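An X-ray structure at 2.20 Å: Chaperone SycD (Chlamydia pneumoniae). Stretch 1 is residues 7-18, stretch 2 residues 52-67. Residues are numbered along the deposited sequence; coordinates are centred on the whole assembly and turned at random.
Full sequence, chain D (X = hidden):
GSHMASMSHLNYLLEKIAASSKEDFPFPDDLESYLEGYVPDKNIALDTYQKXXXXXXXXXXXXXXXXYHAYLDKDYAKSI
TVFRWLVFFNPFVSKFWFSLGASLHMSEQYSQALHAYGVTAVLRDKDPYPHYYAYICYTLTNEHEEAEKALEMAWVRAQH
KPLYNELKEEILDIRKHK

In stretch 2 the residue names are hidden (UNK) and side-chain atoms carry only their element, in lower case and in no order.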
# COMPACT_ATOMS: atom_id res chain seq x y z
N MET D 7 15.79 9.51 -14.25
CA MET D 7 15.06 8.57 -13.41
C MET D 7 15.59 7.15 -13.55
O MET D 7 15.76 6.65 -14.66
CB MET D 7 13.56 8.60 -13.74
CG MET D 7 12.77 7.44 -13.14
SD MET D 7 11.01 7.50 -13.50
CE MET D 7 10.49 8.88 -12.48
N SER D 8 15.87 6.51 -12.42
CA SER D 8 16.35 5.14 -12.40
C SER D 8 15.28 4.19 -12.94
O SER D 8 14.08 4.45 -12.81
CB SER D 8 16.76 4.73 -10.99
OG SER D 8 15.65 4.25 -10.25
N HIS D 9 15.71 3.09 -13.54
CA HIS D 9 14.79 2.12 -14.12
C HIS D 9 13.90 1.48 -13.04
O HIS D 9 12.77 1.09 -13.32
CB HIS D 9 15.55 1.03 -14.88
CG HIS D 9 14.71 0.31 -15.89
ND1 HIS D 9 14.19 0.92 -17.00
CD2 HIS D 9 14.31 -0.98 -15.95
CE1 HIS D 9 13.50 0.04 -17.71
NE2 HIS D 9 13.55 -1.12 -17.09
N LEU D 10 14.44 1.37 -11.83
CA LEU D 10 13.69 0.82 -10.71
C LEU D 10 12.46 1.68 -10.42
O LEU D 10 11.36 1.16 -10.26
CB LEU D 10 14.57 0.73 -9.46
CG LEU D 10 13.86 0.29 -8.18
CD1 LEU D 10 13.17 -1.06 -8.38
CD2 LEU D 10 14.82 0.24 -7.00
N ASN D 11 12.67 2.99 -10.34
CA ASN D 11 11.58 3.93 -10.09
C ASN D 11 10.57 3.92 -11.24
O ASN D 11 9.37 4.07 -11.02
CB ASN D 11 12.13 5.34 -9.88
CG ASN D 11 12.86 5.48 -8.56
OD1 ASN D 11 12.41 4.98 -7.53
ND2 ASN D 11 13.99 6.18 -8.58
N TYR D 12 11.07 3.75 -12.46
CA TYR D 12 10.21 3.61 -13.62
C TYR D 12 9.27 2.42 -13.49
O TYR D 12 8.08 2.53 -13.78
CB TYR D 12 11.05 3.48 -14.90
CG TYR D 12 10.27 2.96 -16.09
CD1 TYR D 12 9.50 3.82 -16.86
CD2 TYR D 12 10.32 1.62 -16.45
CE1 TYR D 12 8.78 3.36 -17.95
CE2 TYR D 12 9.61 1.15 -17.54
CZ TYR D 12 8.84 2.02 -18.28
OH TYR D 12 8.13 1.55 -19.37
N LEU D 13 9.82 1.29 -13.05
CA LEU D 13 9.04 0.07 -12.89
C LEU D 13 7.99 0.20 -11.80
O LEU D 13 6.83 -0.17 -12.00
CB LEU D 13 9.97 -1.11 -12.59
CG LEU D 13 10.85 -1.59 -13.74
CD1 LEU D 13 11.83 -2.65 -13.27
CD2 LEU D 13 10.00 -2.10 -14.89
N LEU D 14 8.39 0.74 -10.65
CA LEU D 14 7.48 0.90 -9.52
C LEU D 14 6.31 1.82 -9.86
O LEU D 14 5.17 1.54 -9.49
CB LEU D 14 8.24 1.44 -8.30
CG LEU D 14 9.30 0.50 -7.73
CD1 LEU D 14 9.95 1.11 -6.51
CD2 LEU D 14 8.69 -0.86 -7.39
N GLU D 15 6.59 2.92 -10.55
CA GLU D 15 5.55 3.85 -10.96
C GLU D 15 4.64 3.21 -12.01
O GLU D 15 3.43 3.40 -11.99
CB GLU D 15 6.15 5.15 -11.51
CG GLU D 15 6.88 5.98 -10.47
CD GLU D 15 7.28 7.34 -11.00
OE1 GLU D 15 7.32 7.52 -12.23
OE2 GLU D 15 7.56 8.24 -10.18
N LYS D 16 5.25 2.46 -12.92
CA LYS D 16 4.52 1.72 -13.95
C LYS D 16 3.54 0.74 -13.31
O LYS D 16 2.37 0.67 -13.71
CB LYS D 16 5.50 0.98 -14.86
CG LYS D 16 4.86 0.26 -16.04
CD LYS D 16 5.92 -0.15 -17.05
CE LYS D 16 5.34 -1.01 -18.16
NZ LYS D 16 4.72 -2.26 -17.63
N ILE D 17 4.01 -0.01 -12.33
CA ILE D 17 3.18 -0.98 -11.61
C ILE D 17 2.09 -0.29 -10.79
O ILE D 17 0.92 -0.69 -10.84
CB ILE D 17 4.03 -1.87 -10.68
CG1 ILE D 17 4.99 -2.73 -11.50
CG2 ILE D 17 3.13 -2.75 -9.82
CD1 ILE D 17 6.05 -3.42 -10.66
N ALA D 18 2.48 0.73 -10.04
CA ALA D 18 1.55 1.47 -9.18
C ALA D 18 0.42 2.09 -9.99
O ALA D 18 -0.74 2.06 -9.58
CB ALA D 18 2.29 2.54 -8.40
N UNK D 52 4.10 -11.92 -11.80
CA UNK D 52 2.81 -11.27 -11.59
C UNK D 52 2.75 -9.87 -12.21
O UNK D 52 1.75 -9.51 -12.84
c UNK D 52 2.32 -12.57 -9.49
c UNK D 52 2.35 -12.60 -7.98
c UNK D 52 1.23 -10.34 -9.86
c UNK D 52 2.48 -11.17 -10.09
N UNK D 53 3.82 -9.10 -12.05
CA UNK D 53 3.84 -7.72 -12.54
C UNK D 53 4.36 -7.64 -13.97
O UNK D 53 4.56 -6.55 -14.51
c UNK D 53 4.90 -6.71 -9.13
c UNK D 53 2.21 -6.16 -8.86
c UNK D 53 3.01 -6.24 -7.73
c UNK D 53 4.69 -6.83 -11.63
c UNK D 53 4.10 -6.63 -10.26
c UNK D 53 4.35 -6.52 -7.87
c UNK D 53 2.75 -6.35 -10.11
N UNK D 54 4.58 -8.80 -14.58
CA UNK D 54 5.02 -8.91 -15.97
C UNK D 54 6.32 -8.14 -16.22
O UNK D 54 6.44 -7.43 -17.22
c UNK D 54 3.13 -10.89 -18.48
c UNK D 54 3.93 -8.42 -16.93
n UNK D 54 3.29 -12.34 -18.76
c UNK D 54 2.74 -10.63 -17.04
c UNK D 54 2.60 -9.14 -16.76
N UNK D 55 7.27 -8.29 -15.31
CA UNK D 55 8.57 -7.64 -15.45
C UNK D 55 9.55 -8.55 -16.18
O UNK D 55 9.73 -9.70 -15.79
c UNK D 55 8.62 -6.05 -11.90
c UNK D 55 10.50 -6.56 -14.25
c UNK D 55 9.16 -7.25 -14.08
c UNK D 55 8.18 -6.35 -13.31
N UNK D 56 10.16 -8.05 -17.25
CA UNK D 56 11.11 -8.85 -18.01
C UNK D 56 12.41 -9.00 -17.23
O UNK D 56 12.74 -8.17 -16.39
o UNK D 56 12.10 -7.00 -19.24
c UNK D 56 11.38 -8.21 -19.37
N UNK D 57 13.14 -10.08 -17.51
CA UNK D 57 14.41 -10.33 -16.84
C UNK D 57 15.44 -9.28 -17.23
O UNK D 57 16.37 -9.00 -16.48
o UNK D 57 15.39 -11.80 -18.51
c UNK D 57 14.93 -11.73 -17.18
N UNK D 58 15.28 -8.71 -18.42
CA UNK D 58 16.12 -7.62 -18.88
C UNK D 58 15.92 -6.38 -18.00
O UNK D 58 16.87 -5.66 -17.71
c UNK D 58 16.05 -8.45 -21.30
o UNK D 58 14.44 -9.50 -22.70
o UNK D 58 14.16 -9.67 -20.53
c UNK D 58 15.84 -7.28 -20.34
c UNK D 58 14.79 -9.26 -21.53
N UNK D 59 14.67 -6.14 -17.61
CA UNK D 59 14.34 -5.03 -16.73
C UNK D 59 15.01 -5.17 -15.37
O UNK D 59 15.53 -4.20 -14.82
o UNK D 59 12.81 -3.58 -18.53
c UNK D 59 12.14 -4.33 -17.78
c UNK D 59 12.82 -4.91 -16.56
o UNK D 59 10.94 -4.61 -17.99
N UNK D 60 14.98 -6.38 -14.81
CA UNK D 60 15.60 -6.64 -13.52
C UNK D 60 17.11 -6.50 -13.59
O UNK D 60 17.75 -6.06 -12.64
c UNK D 60 13.77 -8.24 -12.56
c UNK D 60 15.22 -8.03 -13.01
c UNK D 60 13.31 -7.07 -11.70
c UNK D 60 13.64 -9.55 -11.80
N UNK D 61 17.68 -6.89 -14.73
CA UNK D 61 19.12 -6.77 -14.94
C UNK D 61 19.56 -5.31 -14.92
O UNK D 61 20.60 -4.98 -14.35
c UNK D 61 21.05 -7.50 -16.45
o UNK D 61 22.83 -7.69 -14.88
c UNK D 61 21.76 -8.18 -15.29
o UNK D 61 21.25 -9.21 -14.79
c UNK D 61 19.54 -7.43 -16.25
N UNK D 62 18.77 -4.45 -15.55
CA UNK D 62 19.04 -3.01 -15.54
C UNK D 62 19.07 -2.49 -14.11
O UNK D 62 19.94 -1.71 -13.73
c UNK D 62 18.02 -2.48 -17.84
n UNK D 62 15.75 -1.21 -20.68
c UNK D 62 16.91 -1.69 -18.53
c UNK D 62 16.91 -1.90 -20.03
c UNK D 62 17.99 -2.24 -16.34
N UNK D 63 18.10 -2.94 -13.32
CA UNK D 63 18.00 -2.55 -11.91
C UNK D 63 19.18 -3.10 -11.12
O UNK D 63 19.71 -2.43 -10.23
c UNK D 63 16.61 -2.69 -9.82
c UNK D 63 15.49 -2.43 -12.03
c UNK D 63 16.67 -3.04 -11.29
N UNK D 64 19.60 -4.32 -11.45
CA UNK D 64 20.74 -4.94 -10.78
C UNK D 64 22.01 -4.12 -10.96
O UNK D 64 22.78 -3.94 -10.02
c UNK D 64 24.31 -8.07 -10.73
c UNK D 64 22.08 -7.37 -9.27
c UNK D 64 22.12 -7.07 -10.63
o UNK D 64 25.30 -9.00 -8.77
c UNK D 64 23.13 -8.02 -8.65
c UNK D 64 24.25 -8.36 -9.39
c UNK D 64 20.96 -6.37 -11.30
c UNK D 64 23.25 -7.43 -11.34
N UNK D 65 22.24 -3.65 -12.19
CA UNK D 65 23.40 -2.82 -12.48
C UNK D 65 23.35 -1.51 -11.70
O UNK D 65 24.38 -1.02 -11.24
c UNK D 65 23.94 -3.76 -14.80
c UNK D 65 24.96 -2.33 -16.58
c UNK D 65 23.99 -3.45 -16.29
c UNK D 65 23.50 -2.55 -13.99
n UNK D 65 24.93 -1.92 -18.02
N UNK D 66 22.15 -0.95 -11.56
CA UNK D 66 21.97 0.27 -10.79
C UNK D 66 22.39 0.07 -9.34
O UNK D 66 23.06 0.93 -8.75
c UNK D 66 18.62 1.69 -12.22
o UNK D 66 17.81 1.25 -11.38
o UNK D 66 18.32 2.57 -13.06
c UNK D 66 20.03 1.12 -12.23
c UNK D 66 20.51 0.73 -10.85
N UNK D 67 22.00 -1.06 -8.77
CA UNK D 67 22.36 -1.40 -7.40
C UNK D 67 23.84 -1.71 -7.31
O UNK D 67 24.50 -1.38 -6.33

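Position 52 has four side-chain carbons, forked at the first, with one arm two carbons long; that branching is isoleucine. Ile 52 is out of reach of stretch 1 and makes no contact with it.

Position 53 carries one carbon and then a six-carbon ring without a heteroatom, so it is phenylalanine. Ile 17 CG2 lies 3.8 Å from the Phe 53 ring centroid, 20° off the normal, a CH-pi contact over one face; the closest atom pair is Ile 17 CG2 to Phe 53 CD1, 3.6 Å.

Position 54 shows four carbons in a row ending in nitrogen: lysine. The end of Lys 54 leads away, and its phi/psi of 56/45 marks a left-handed turn after the preceding helix.

Position 55 repeats the pattern of four carbons forked at the first; the end of its long arm meets Ile 17, and its single-carbon branch meets Leu 13. It is isoleucine: Ile 55 CD1 is 3.9 Å from Ile 17 CD1, and Ile 55 CG2 is 4.2 Å from Leu 13 CD1.

Positions 56 and 57 each have one carbon and one oxygen, the makeup of serine, and neither touches stretch 1. Ser 56 is the N-cap of the helix that follows, its OG accepting from the backbone N of position 59 at 3.2 Å. Ser 57 opens that helix.

Position 58 has three carbons, the third carrying two oxygens, hence glutamate; Glu 58 OE1 accepts from Ser 57 OG at 3.2 Å.

Position 59 has two carbons, the second with two oxygens, one of them beside the His 9 ring. This shorter acid is aspartate. His 9 NE2 donates to Asp 59 OD1 at 2.9 Å with an angle of 158°, and the acceptor lies near the ring plane, where an imidazole N-H points.

Position 60 has four carbons forked at the second: leucine. Leu 60 starts away from stretch 1 and makes no contact.

Position 61, three carbons with a terminal oxygen pair, is glutamate; Glu 61 bonds elsewhere in the structure.

Position 62 is a four-carbon chain ending in nitrogen, lying over the His 9 ring. It is lysine: Lys 62 CD sits 3.7 Å from the ring centroid, 11° off the normal, a CH-pi contact.

Position 63 has one carbon bearing two, so valine. Val 63 CG2 is 3.9 Å from Leu 13 CD1, and Val 63 CG1 is 4.0 Å from Leu 10 CB.

Position 64, a six-carbon ring bearing oxygen, is tyrosine; position 65, four carbons and a nitrogen, is lysine. Both are out of reach.

Position 66 has three carbons and two terminal oxygens facing the start of the first helix: glutamate. Glu 66 OE2 accepts from His 9 N at 2.7 Å (158°), and Glu 66 OE1 accepts a weak bond from Leu 10 N at 3.4 Å.

Position 67 lacks side-chain atoms and is glycine.

The helices cross at 134°, with axes 9.4 Å apart at closest approach. Glu 66 engages free amides at one helix's start, His 9 fits among Asp 59, Lys 62, Val 63 and Glu 66, and apolar packing continues through Leu 13 to Ile 17.

Stretch 2 52-67: IFKISSEDLEKVYKEG
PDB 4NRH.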